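Local coordinates for Slr1951 protein (Synechocystis sp., PDB 3HX1) that is of unknown function but carries a forkhead-associated (FHA) domain, a fold that typically binds phosphothreonine peptides, and so may recognise phosphorylated partners, at residues L9-I15 with R111-R117; A67-D72 with V91-I96. All blocks are in the same frame, centred on the assembly; numbering follows the deposited sequence.

Contact 1: residues L9-I15 with R111-R117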
ATOM      1  N   LEU A   9      15.031  -1.942  17.780  1.00 71.05           N
ATOM      2  CA  LEU A   9      14.969  -2.581  16.432  1.00 82.05           C
ATOM      3  C   LEU A   9      13.728  -2.116  15.689  1.00 83.84           C
ATOM      4  O   LEU A   9      12.715  -2.808  15.672  1.00 90.50           O
ATOM      5  CB  LEU A   9      14.934  -4.103  16.573  1.00 90.65           C
ATOM      6  CG  LEU A   9      16.101  -4.720  17.347  1.00 99.00           C
ATOM      7  CD1 LEU A   9      15.909  -6.232  17.441  1.00 99.00           C
ATOM      8  CD2 LEU A   9      17.420  -4.375  16.655  1.00 99.00           C
ATOM      9  N   GLN A  10      13.814  -0.939  15.078  1.00 78.81           N
ATOM     10  CA  GLN A  10      12.695  -0.369  14.338  1.00 76.46           C
ATOM     11  C   GLN A  10      12.048  -1.376  13.381  1.00 78.50           C
ATOM     12  O   GLN A  10      12.745  -2.133  12.701  1.00 82.18           O
ATOM     13  CB  GLN A  10      13.168   0.851  13.550  1.00 76.13           C
ATOM     14  CG  GLN A  10      13.822   1.927  14.391  1.00 83.31           C
ATOM     15  CD  GLN A  10      14.598   2.916  13.542  1.00 93.09           C
ATOM     16  OE1 GLN A  10      15.562   2.547  12.868  1.00 92.74           O
ATOM     17  NE2 GLN A  10      14.180   4.179  13.567  1.00 98.19           N
ATOM     18  N   GLU A  11      10.717  -1.381  13.334  1.00 66.60           N
ATOM     19  CA  GLU A  11       9.986  -2.289  12.453  1.00 64.47           C
ATOM     20  C   GLU A  11       9.086  -1.548  11.465  1.00 58.26           C
ATOM     21  O   GLU A  11       8.636  -0.430  11.735  1.00 58.37           O
ATOM     22  CB  GLU A  11       9.160  -3.285  13.281  1.00 71.68           C
ATOM     23  CG  GLU A  11       8.436  -2.684  14.486  1.00 72.13           C
ATOM     24  CD  GLU A  11       7.660  -3.728  15.285  1.00 67.41           C
ATOM     25  OE1 GLU A  11       7.942  -4.936  15.123  1.00 63.72           O
ATOM     26  OE2 GLU A  11       6.776  -3.345  16.083  1.00 66.65           O
ATOM     27  N   HIS A  12       8.843  -2.181  10.318  1.00 46.94           N
ATOM     28  CA  HIS A  12       8.019  -1.614   9.250  1.00 52.66           C
ATOM     29  C   HIS A  12       6.544  -1.843   9.524  1.00 50.18           C
ATOM     30  O   HIS A  12       6.075  -2.985   9.498  1.00 51.36           O
ATOM     31  CB  HIS A  12       8.396  -2.255   7.913  1.00 49.83           C
ATOM     32  CG  HIS A  12       9.843  -2.092   7.560  1.00 58.52           C
ATOM     33  ND1 HIS A  12      10.394  -0.874   7.237  1.00 67.06           N
ATOM     34  CD2 HIS A  12      10.857  -2.990   7.517  1.00 56.74           C
ATOM     35  CE1 HIS A  12      11.689  -1.024   7.009  1.00 52.94           C
ATOM     36  NE2 HIS A  12      11.994  -2.296   7.173  1.00 51.26           N
ATOM     37  N   ILE A  13       5.815  -0.755   9.778  1.00 49.30           N
ATOM     38  CA  ILE A  13       4.389  -0.836  10.078  1.00 46.63           C
ATOM     39  C   ILE A  13       3.531  -0.122   9.048  1.00 47.15           C
ATOM     40  O   ILE A  13       3.802   1.021   8.676  1.00 39.29           O
ATOM     41  CB  ILE A  13       4.066  -0.231  11.460  1.00 43.24           C
ATOM     42  CG1 ILE A  13       4.792  -1.004  12.563  1.00 46.35           C
ATOM     43  CG2 ILE A  13       2.570  -0.265  11.703  1.00 39.24           C
ATOM     44  CD1 ILE A  13       4.496  -2.486  12.577  1.00 49.41           C
ATOM     45  N   LEU A  14       2.478  -0.800   8.610  1.00 45.88           N
ATOM     46  CA  LEU A  14       1.564  -0.243   7.628  1.00 44.50           C
ATOM     47  C   LEU A  14       0.192  -0.004   8.266  1.00 45.69           C
ATOM     48  O   LEU A  14      -0.493  -0.967   8.636  1.00 44.49           O
ATOM     49  CB  LEU A  14       1.425  -1.218   6.452  1.00 36.76           C
ATOM     50  CG  LEU A  14       1.159  -0.615   5.074  1.00 39.05           C
ATOM     51  CD1 LEU A  14       2.290   0.348   4.726  1.00 39.44           C
ATOM     52  CD2 LEU A  14       1.055  -1.716   4.031  1.00 37.27           C
ATOM     53  N   ILE A  15      -0.204   1.263   8.410  1.00 43.48           N
ATOM     54  CA  ILE A  15      -1.514   1.581   8.973  1.00 44.54           C
ATOM     55  C   ILE A  15      -2.518   1.654   7.821  1.00 44.40           C
ATOM     56  O   ILE A  15      -2.486   2.574   6.997  1.00 42.62           O
ATOM     57  CB  ILE A  15      -1.519   2.931   9.727  1.00 38.04           C
ATOM     58  CG1 ILE A  15      -0.493   2.905  10.860  1.00 36.53           C
ATOM     59  CG2 ILE A  15      -2.912   3.214  10.295  1.00 28.54           C
ATOM     60  CD1 ILE A  15       0.906   3.227  10.407  1.00 40.89           C
ATOM     61  N   ARG A 111      -0.761   4.385   5.577  1.00 48.09           N
ATOM     62  CA  ARG A 111       0.306   5.211   6.101  1.00 46.62           C
ATOM     63  C   ARG A 111       1.432   4.269   6.452  1.00 45.78           C
ATOM     64  O   ARG A 111       1.191   3.130   6.849  1.00 43.03           O
ATOM     65  CB  ARG A 111      -0.133   5.962   7.357  1.00 60.52           C
ATOM     66  CG  ARG A 111      -1.056   7.136   7.098  1.00 75.72           C
ATOM     67  CD  ARG A 111      -1.003   8.137   8.247  1.00 81.70           C
ATOM     68  NE  ARG A 111       0.351   8.650   8.462  1.00 89.06           N
ATOM     69  CZ  ARG A 111       1.094   8.378   9.533  1.00 93.41           C
ATOM     70  NH1 ARG A 111       0.615   7.597  10.493  1.00 94.45           N
ATOM     71  NH2 ARG A 111       2.316   8.886   9.643  1.00 89.43           N
ATOM     72  N   TYR A 112       2.662   4.738   6.290  1.00 53.29           N
ATOM     73  CA  TYR A 112       3.821   3.924   6.620  1.00 45.81           C
ATOM     74  C   TYR A 112       4.560   4.529   7.795  1.00 40.05           C
ATOM     75  O   TYR A 112       4.579   5.748   7.966  1.00 42.78           O
ATOM     76  CB  TYR A 112       4.766   3.802   5.423  1.00 44.21           C
ATOM     77  CG  TYR A 112       6.089   3.150   5.775  1.00 36.26           C
ATOM     78  CD1 TYR A 112       7.194   3.927   6.111  1.00 44.17           C
ATOM     79  CD2 TYR A 112       6.235   1.756   5.784  1.00 39.93           C
ATOM     80  CE1 TYR A 112       8.417   3.353   6.442  1.00 47.21           C
ATOM     81  CE2 TYR A 112       7.463   1.166   6.123  1.00 49.60           C
ATOM     82  CZ  TYR A 112       8.550   1.980   6.445  1.00 50.33           C
ATOM     83  OH  TYR A 112       9.784   1.441   6.736  1.00 50.76           O
ATOM     84  N   GLU A 113       5.160   3.671   8.611  1.00 40.14           N
ATOM     85  CA  GLU A 113       5.908   4.135   9.771  1.00 56.76           C
ATOM     86  C   GLU A 113       7.060   3.201  10.101  1.00 51.40           C
ATOM     87  O   GLU A 113       6.938   1.984   9.992  1.00 46.37           O
ATOM     88  CB  GLU A 113       4.986   4.261  10.988  1.00 66.24           C
ATOM     89  CG  GLU A 113       4.248   5.589  11.076  1.00 72.65           C
ATOM     90  CD  GLU A 113       3.353   5.677  12.297  1.00 79.09           C
ATOM     91  OE1 GLU A 113       3.814   5.317  13.399  1.00 80.72           O
ATOM     92  OE2 GLU A 113       2.193   6.116  12.157  1.00 85.77           O
ATOM     93  N   TYR A 114       8.192   3.781  10.477  1.00 51.70           N
ATOM     94  CA  TYR A 114       9.352   2.992  10.853  1.00 50.81           C
ATOM     95  C   TYR A 114       9.461   3.169  12.356  1.00 56.49           C
ATOM     96  O   TYR A 114      10.211   4.006  12.851  1.00 61.57           O
ATOM     97  CB  TYR A 114      10.607   3.506  10.151  1.00 57.33           C
ATOM     98  CG  TYR A 114      11.748   2.516  10.205  1.00 59.15           C
ATOM     99  CD1 TYR A 114      11.509   1.147  10.052  1.00 58.54           C
ATOM    100  CD2 TYR A 114      13.059   2.938  10.402  1.00 58.12           C
ATOM    101  CE1 TYR A 114      12.539   0.231  10.102  1.00 53.90           C
ATOM    102  CE2 TYR A 114      14.101   2.025  10.449  1.00 59.49           C
ATOM    103  CZ  TYR A 114      13.831   0.674  10.302  1.00 59.32           C
ATOM    104  OH  TYR A 114      14.850  -0.241  10.394  1.00 58.96           O
ATOM    105  N   ARG A 115       8.674   2.367  13.062  1.00 62.48           N
ATOM    106  CA  ARG A 115       8.574   2.396  14.517  1.00 63.82           C
ATOM    107  C   ARG A 115       9.708   1.682  15.247  1.00 58.80           C
ATOM    108  O   ARG A 115      10.198   0.652  14.788  1.00 44.96           O
ATOM    109  CB  ARG A 115       7.235   1.787  14.919  1.00 56.96           C
ATOM    110  CG  ARG A 115       6.796   2.069  16.323  1.00 51.08           C
ATOM    111  CD  ARG A 115       5.364   1.621  16.451  1.00 62.15           C
ATOM    112  NE  ARG A 115       4.529   2.247  15.427  1.00 57.59           N
ATOM    113  CZ  ARG A 115       3.327   1.810  15.072  1.00 51.26           C
ATOM    114  NH1 ARG A 115       2.814   0.731  15.653  1.00 45.29           N
ATOM    115  NH2 ARG A 115       2.625   2.463  14.157  1.00 50.78           N
ATOM    116  N   ARG A 116      10.079   2.227  16.406  1.00 63.21           N
ATOM    117  CA  ARG A 116      11.165   1.707  17.229  1.00 65.34           C
ATOM    118  C   ARG A 116      10.788   0.659  18.278  1.00 69.71           C
ATOM    119  O   ARG A 116      11.344  -0.435  18.267  1.00 67.00           O
ATOM    120  CB  ARG A 116      11.884   2.882  17.901  1.00 74.90           C
ATOM    121  CG  ARG A 116      13.033   2.494  18.813  1.00 87.50           C
ATOM    122  CD  ARG A 116      13.969   3.671  19.080  1.00 99.00           C
ATOM    123  NE  ARG A 116      14.649   4.116  17.864  1.00 99.00           N
ATOM    124  CZ  ARG A 116      15.858   4.671  17.842  1.00 99.00           C
ATOM    125  NH1 ARG A 116      16.527   4.851  18.974  1.00 99.00           N
ATOM    126  NH2 ARG A 116      16.401   5.042  16.689  1.00 99.00           N
ATOM    127  N   ARG A 117       9.869   0.999  19.182  1.00 78.68           N
ATOM    128  CA  ARG A 117       9.411   0.101  20.261  1.00 84.19           C
ATOM    129  C   ARG A 117      10.464  -0.193  21.337  1.00 81.03           C
ATOM    130  O   ARG A 117      10.071  -0.311  22.519  1.00 78.80           O
ATOM    131  CB  ARG A 117       8.879  -1.225  19.688  1.00 87.04           C
ATOM    132  CG  ARG A 117       9.914  -2.326  19.497  1.00 85.72           C
ATOM    133  CD  ARG A 117       9.498  -3.252  18.365  1.00 83.06           C
ATOM    134  NE  ARG A 117      10.542  -4.208  18.011  1.00 80.05           N
ATOM    135  CZ  ARG A 117      10.559  -5.479  18.399  1.00 78.49           C
ATOM    136  NH1 ARG A 117       9.585  -5.964  19.158  1.00 67.22           N
ATOM    137  NH2 ARG A 117      11.553  -6.267  18.024  1.00 83.33           N
TER

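Contact 2: residues A67-D72 with V91-I96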
ATOM      1  N   ALA A  67      14.055   0.662   2.966  1.00 85.98           N
ATOM      2  CA  ALA A  67      12.643   0.318   3.026  1.00 80.87           C
ATOM      3  C   ALA A  67      12.040  -0.309   1.779  1.00 65.52           C
ATOM      4  O   ALA A  67      12.730  -0.897   0.950  1.00 53.64           O
ATOM      5  CB  ALA A  67      11.831   1.548   3.418  1.00 91.32           C
ATOM      6  N   TYR A  68      10.722  -0.165   1.678  1.00 61.11           N
ATOM      7  CA  TYR A  68       9.926  -0.714   0.588  1.00 42.40           C
ATOM      8  C   TYR A  68       9.611   0.306  -0.490  1.00 47.87           C
ATOM      9  O   TYR A  68       9.488   1.498  -0.218  1.00 53.08           O
ATOM     10  CB  TYR A  68       8.590  -1.235   1.136  1.00 43.71           C
ATOM     11  CG  TYR A  68       8.684  -2.490   1.966  1.00 43.53           C
ATOM     12  CD1 TYR A  68       8.469  -3.741   1.394  1.00 44.38           C
ATOM     13  CD2 TYR A  68       9.021  -2.427   3.310  1.00 42.87           C
ATOM     14  CE1 TYR A  68       8.587  -4.895   2.133  1.00 41.07           C
ATOM     15  CE2 TYR A  68       9.147  -3.584   4.063  1.00 45.40           C
ATOM     16  CZ  TYR A  68       8.926  -4.814   3.467  1.00 36.94           C
ATOM     17  OH  TYR A  68       9.040  -5.960   4.219  1.00 32.99           O
ATOM     18  N   ARG A  69       9.468  -0.179  -1.715  1.00 48.42           N
ATOM     19  CA  ARG A  69       9.113   0.663  -2.840  1.00 38.98           C
ATOM     20  C   ARG A  69       7.744   0.158  -3.263  1.00 41.53           C
ATOM     21  O   ARG A  69       7.501  -1.054  -3.250  1.00 44.04           O
ATOM     22  CB  ARG A  69      10.114   0.475  -3.977  1.00 48.04           C
ATOM     23  CG  ARG A  69       9.623   0.974  -5.323  1.00 60.64           C
ATOM     24  CD  ARG A  69      10.732   0.970  -6.373  1.00 72.52           C
ATOM     25  NE  ARG A  69      11.715   2.018  -6.114  1.00 86.96           N
ATOM     26  CZ  ARG A  69      12.522   2.536  -7.035  1.00 99.00           C
ATOM     27  NH1 ARG A  69      12.471   2.106  -8.289  1.00 99.00           N
ATOM     28  NH2 ARG A  69      13.375   3.497  -6.702  1.00 99.00           N
ATOM     29  N   ILE A  70       6.843   1.070  -3.614  1.00 31.64           N
ATOM     30  CA  ILE A  70       5.501   0.675  -4.035  1.00 31.96           C
ATOM     31  C   ILE A  70       5.301   1.011  -5.510  1.00 34.90           C
ATOM     32  O   ILE A  70       5.556   2.129  -5.941  1.00 36.28           O
ATOM     33  CB  ILE A  70       4.397   1.380  -3.190  1.00 47.82           C
ATOM     34  CG1 ILE A  70       3.019   1.027  -3.762  1.00 45.56           C
ATOM     35  CG2 ILE A  70       4.614   2.898  -3.184  1.00 41.15           C
ATOM     36  CD1 ILE A  70       1.842   1.545  -2.968  1.00 32.21           C
ATOM     37  N   ILE A  71       4.853   0.031  -6.283  1.00 35.24           N
ATOM     38  CA  ILE A  71       4.635   0.221  -7.701  1.00 36.88           C
ATOM     39  C   ILE A  71       3.148   0.055  -7.968  1.00 36.81           C
ATOM     40  O   ILE A  71       2.509  -0.807  -7.379  1.00 34.56           O
ATOM     41  CB  ILE A  71       5.433  -0.825  -8.517  1.00 42.76           C
ATOM     42  CG1 ILE A  71       6.933  -0.660  -8.256  1.00 44.71           C
ATOM     43  CG2 ILE A  71       5.161  -0.669  -9.997  1.00 45.87           C
ATOM     44  CD1 ILE A  71       7.483  -1.556  -7.187  1.00 38.92           C
ATOM     45  N   ASP A  72       2.593   0.885  -8.845  1.00 34.54           N
ATOM     46  CA  ASP A  72       1.178   0.801  -9.169  1.00 37.31           C
ATOM     47  C   ASP A  72       0.935  -0.340 -10.142  1.00 35.99           C
ATOM     48  O   ASP A  72       1.785  -0.637 -10.982  1.00 50.38           O
ATOM     49  CB  ASP A  72       0.688   2.120  -9.782  1.00 32.29           C
ATOM     50  CG  ASP A  72      -0.787   2.079 -10.166  1.00 40.72           C
ATOM     51  OD1 ASP A  72      -1.651   1.874  -9.281  1.00 40.28           O
ATOM     52  OD2 ASP A  72      -1.086   2.255 -11.366  1.00 52.69           O
ATOM     53  N   VAL A  91       1.418   8.865  -8.695  1.00 56.88           N
ATOM     54  CA  VAL A  91       2.767   8.361  -8.938  1.00 47.79           C
ATOM     55  C   VAL A  91       2.724   6.908  -9.416  1.00 46.61           C
ATOM     56  O   VAL A  91       1.744   6.197  -9.177  1.00 46.81           O
ATOM     57  CB  VAL A  91       3.618   8.413  -7.660  1.00 48.98           C
ATOM     58  CG1 VAL A  91       3.809   9.849  -7.223  1.00 54.15           C
ATOM     59  CG2 VAL A  91       2.945   7.600  -6.563  1.00 30.27           C
ATOM     60  N   GLN A  92       3.785   6.472 -10.090  1.00 42.04           N
ATOM     61  CA  GLN A  92       3.864   5.109 -10.589  1.00 41.54           C
ATOM     62  C   GLN A  92       4.481   4.251  -9.508  1.00 43.10           C
ATOM     63  O   GLN A  92       3.933   3.221  -9.121  1.00 51.34           O
ATOM     64  CB  GLN A  92       4.740   5.054 -11.836  1.00 43.72           C
ATOM     65  CG  GLN A  92       4.213   5.877 -12.970  1.00 39.98           C
ATOM     66  CD  GLN A  92       2.790   5.530 -13.273  1.00 48.62           C
ATOM     67  OE1 GLN A  92       2.468   4.368 -13.526  1.00 51.86           O
ATOM     68  NE2 GLN A  92       1.916   6.531 -13.244  1.00 55.28           N
ATOM     69  N   GLU A  93       5.643   4.687  -9.042  1.00 45.97           N
ATOM     70  CA  GLU A  93       6.364   4.006  -7.983  1.00 46.20           C
ATOM     71  C   GLU A  93       6.901   5.053  -7.027  1.00 42.79           C
ATOM     72  O   GLU A  93       7.093   6.208  -7.400  1.00 43.27           O
ATOM     73  CB  GLU A  93       7.494   3.142  -8.551  1.00 53.43           C
ATOM     74  CG  GLU A  93       8.400   3.811  -9.557  1.00 59.84           C
ATOM     75  CD  GLU A  93       9.381   2.828 -10.178  1.00 69.02           C
ATOM     76  OE1 GLU A  93      10.246   2.307  -9.440  1.00 67.27           O
ATOM     77  OE2 GLU A  93       9.283   2.571 -11.402  1.00 72.63           O
ATOM     78  N   HIS A  94       7.151   4.647  -5.792  1.00 48.32           N
ATOM     79  CA  HIS A  94       7.608   5.583  -4.781  1.00 49.00           C
ATOM     80  C   HIS A  94       8.317   4.831  -3.667  1.00 47.06           C
ATOM     81  O   HIS A  94       7.823   3.802  -3.197  1.00 51.73           O
ATOM     82  CB  HIS A  94       6.383   6.315  -4.225  1.00 40.87           C
ATOM     83  CG  HIS A  94       6.679   7.289  -3.127  1.00 49.51           C
ATOM     84  ND1 HIS A  94       7.080   8.589  -3.368  1.00 52.92           N
ATOM     85  CD2 HIS A  94       6.570   7.174  -1.782  1.00 56.71           C
ATOM     86  CE1 HIS A  94       7.198   9.229  -2.219  1.00 55.63           C
ATOM     87  NE2 HIS A  94       6.893   8.394  -1.240  1.00 58.19           N
ATOM     88  N   ILE A  95       9.482   5.324  -3.262  1.00 45.90           N
ATOM     89  CA  ILE A  95      10.207   4.692  -2.168  1.00 42.73           C
ATOM     90  C   ILE A  95       9.554   5.244  -0.912  1.00 38.76           C
ATOM     91  O   ILE A  95       9.743   6.413  -0.557  1.00 53.00           O
ATOM     92  CB  ILE A  95      11.710   5.032  -2.199  1.00 40.29           C
ATOM     93  CG1 ILE A  95      12.336   4.420  -3.462  1.00 37.32           C
ATOM     94  CG2 ILE A  95      12.398   4.494  -0.938  1.00 31.46           C
ATOM     95  CD1 ILE A  95      13.852   4.469  -3.497  1.00 43.86           C
ATOM     96  N   ILE A  96       8.765   4.395  -0.259  1.00 34.18           N
ATOM     97  CA  ILE A  96       8.020   4.772   0.932  1.00 43.53           C
ATOM     98  C   ILE A  96       8.842   5.243   2.120  1.00 51.88           C
ATOM     99  O   ILE A  96       9.636   4.492   2.693  1.00 40.38           O
ATOM    100  CB  ILE A  96       7.123   3.624   1.390  1.00 45.34           C
ATOM    101  CG1 ILE A  96       6.414   3.017   0.182  1.00 46.24           C
ATOM    102  CG2 ILE A  96       6.098   4.138   2.389  1.00 46.12           C
ATOM    103  CD1 ILE A  96       5.504   1.862   0.517  1.00 54.66           C
TER

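Contact 1: residues L9-I15 with R111-R117
The imidazole of His12 has Tyr114 over one face and the hydroxyl of Tyr112 at its edge. Against Tyr114 the planes are nearly parallel, 23° apart, but offset so far that little of one ring lies over the other, their centroids 4.9 Å from each other. Tyr112 meets His12 edge against edge instead: its OH and His12 ND1 share a hydrogen bond, modelled so short that its exact length is doubtful. Tyr112 holds CG anti to the backbone N (chi1 171°), which swings the phenol across to the histidine. Gln10 CB sits over a face of the Tyr114 ring in a CH-pi contact, 3.4 Å from the centroid.

The side of the sheet bearing Ile13, Ile15 and Glu113 is differently built. Ile13 lays CG1 over the guanidinium of Arg115, so the arginine offers a flat face to hydrocarbon while its edge serves ions. Glu113, placed between two arginines of its own strand, answers both in hydrogen-bonded salt bridges: OE2 accepts from Arg111 NH1 at 2.7 Å through its anti lone pair, and OE1 from Arg115 NH2 at 3.2 Å, from above the carboxylate plane. Ile15 CD1 lies 3.6 Å from Glu113 OE2 in van der Waals contact, its hydrocarbon beside the charged network.

Between the two faces runs an antiparallel ladder, with Ile13 N donating to Glu113 O at 3.0 Å and Ile15 N to Arg111 O at 2.8 Å. Both are interior strands of a larger antiparallel sheet. Strand 21-27 flanks strand 11-18, with backbone bonds from His12 to Leu27 and Leu14 to Val25, and its Glu24 forms a further salt bridge with Arg115; beyond strand 109-115 comes strand 101-103.

Contact 2: residues A67-D72 with V91-I96
Arg69 and Glu93 meet in a salt bridge, NH1 to OE1 at 2.5 Å, with the guanidinium and carboxylate planes 82° apart. The arginine's CG is anti to the backbone N (chi1 163°) and the chain bends at chi3, which also carries NH2 to 3.4 Å from Ile95 CD1 at the guanidinium edge. A long, flexible cation suits a place between carboxylate and isoleucine. Replacing Arg69 by an alanine is likely to leave Glu93 without its cation and Ile95 without the guanidinium at its side.

On the face opposite Arg69, Ile70 meets Ile96, which turns toward it from just past strand 93-95, and Ile70 CG2 touches Ile96 CG1 at 3.8 Å. The backbones fix this register as an antiparallel pair, Ile70 N donating to His94 O at 2.9 Å, Ile96 N to Tyr68 O at 3.0 Å and Asp72 N to Gln92 O at 2.7 Å.

Further out, strand 54-58 holds the opposite edge of strand 68-72 through backbone hydrogen bonds of Arg69 with Val57 and Ile71 with Val55, and its Leu56 packs on both Ile70 and Ile96. The Tyr68 hydroxyl is hydrogen-bonded to Glu29 O.

Chemically this edge pair is two-sided: one face mixes an ion pair with the aliphatic chains of Ile71 and Ile95, while branched Ile70 and Ile96 suit the buried layer, where His94 NE2 is hydrogen-bonded to Asp100 OD2.

In the fold
The two contacts lie in different sheets, their centres about 16 Å apart. Contact 1 joins strands 11-18 and 109-115 within the antiparallel sheet, whereas contact 2 pairs strand 68-72 with the outermost strand 93-95 of the mixed sheet. Along the chain the order is 9-15, 67-72, 91-96, 111-117, so the pairing of the two chain ends encloses the other. The sheets meet where His12 CG lies 3.9 Å from Tyr68 CE2, the rings edge to face, and where Tyr112 packs on Ala67 and Ile96. This is consistent with the beta-sandwich of FHA domains, in which the termini come together and loops between strands usually form the phosphopeptide-binding surface.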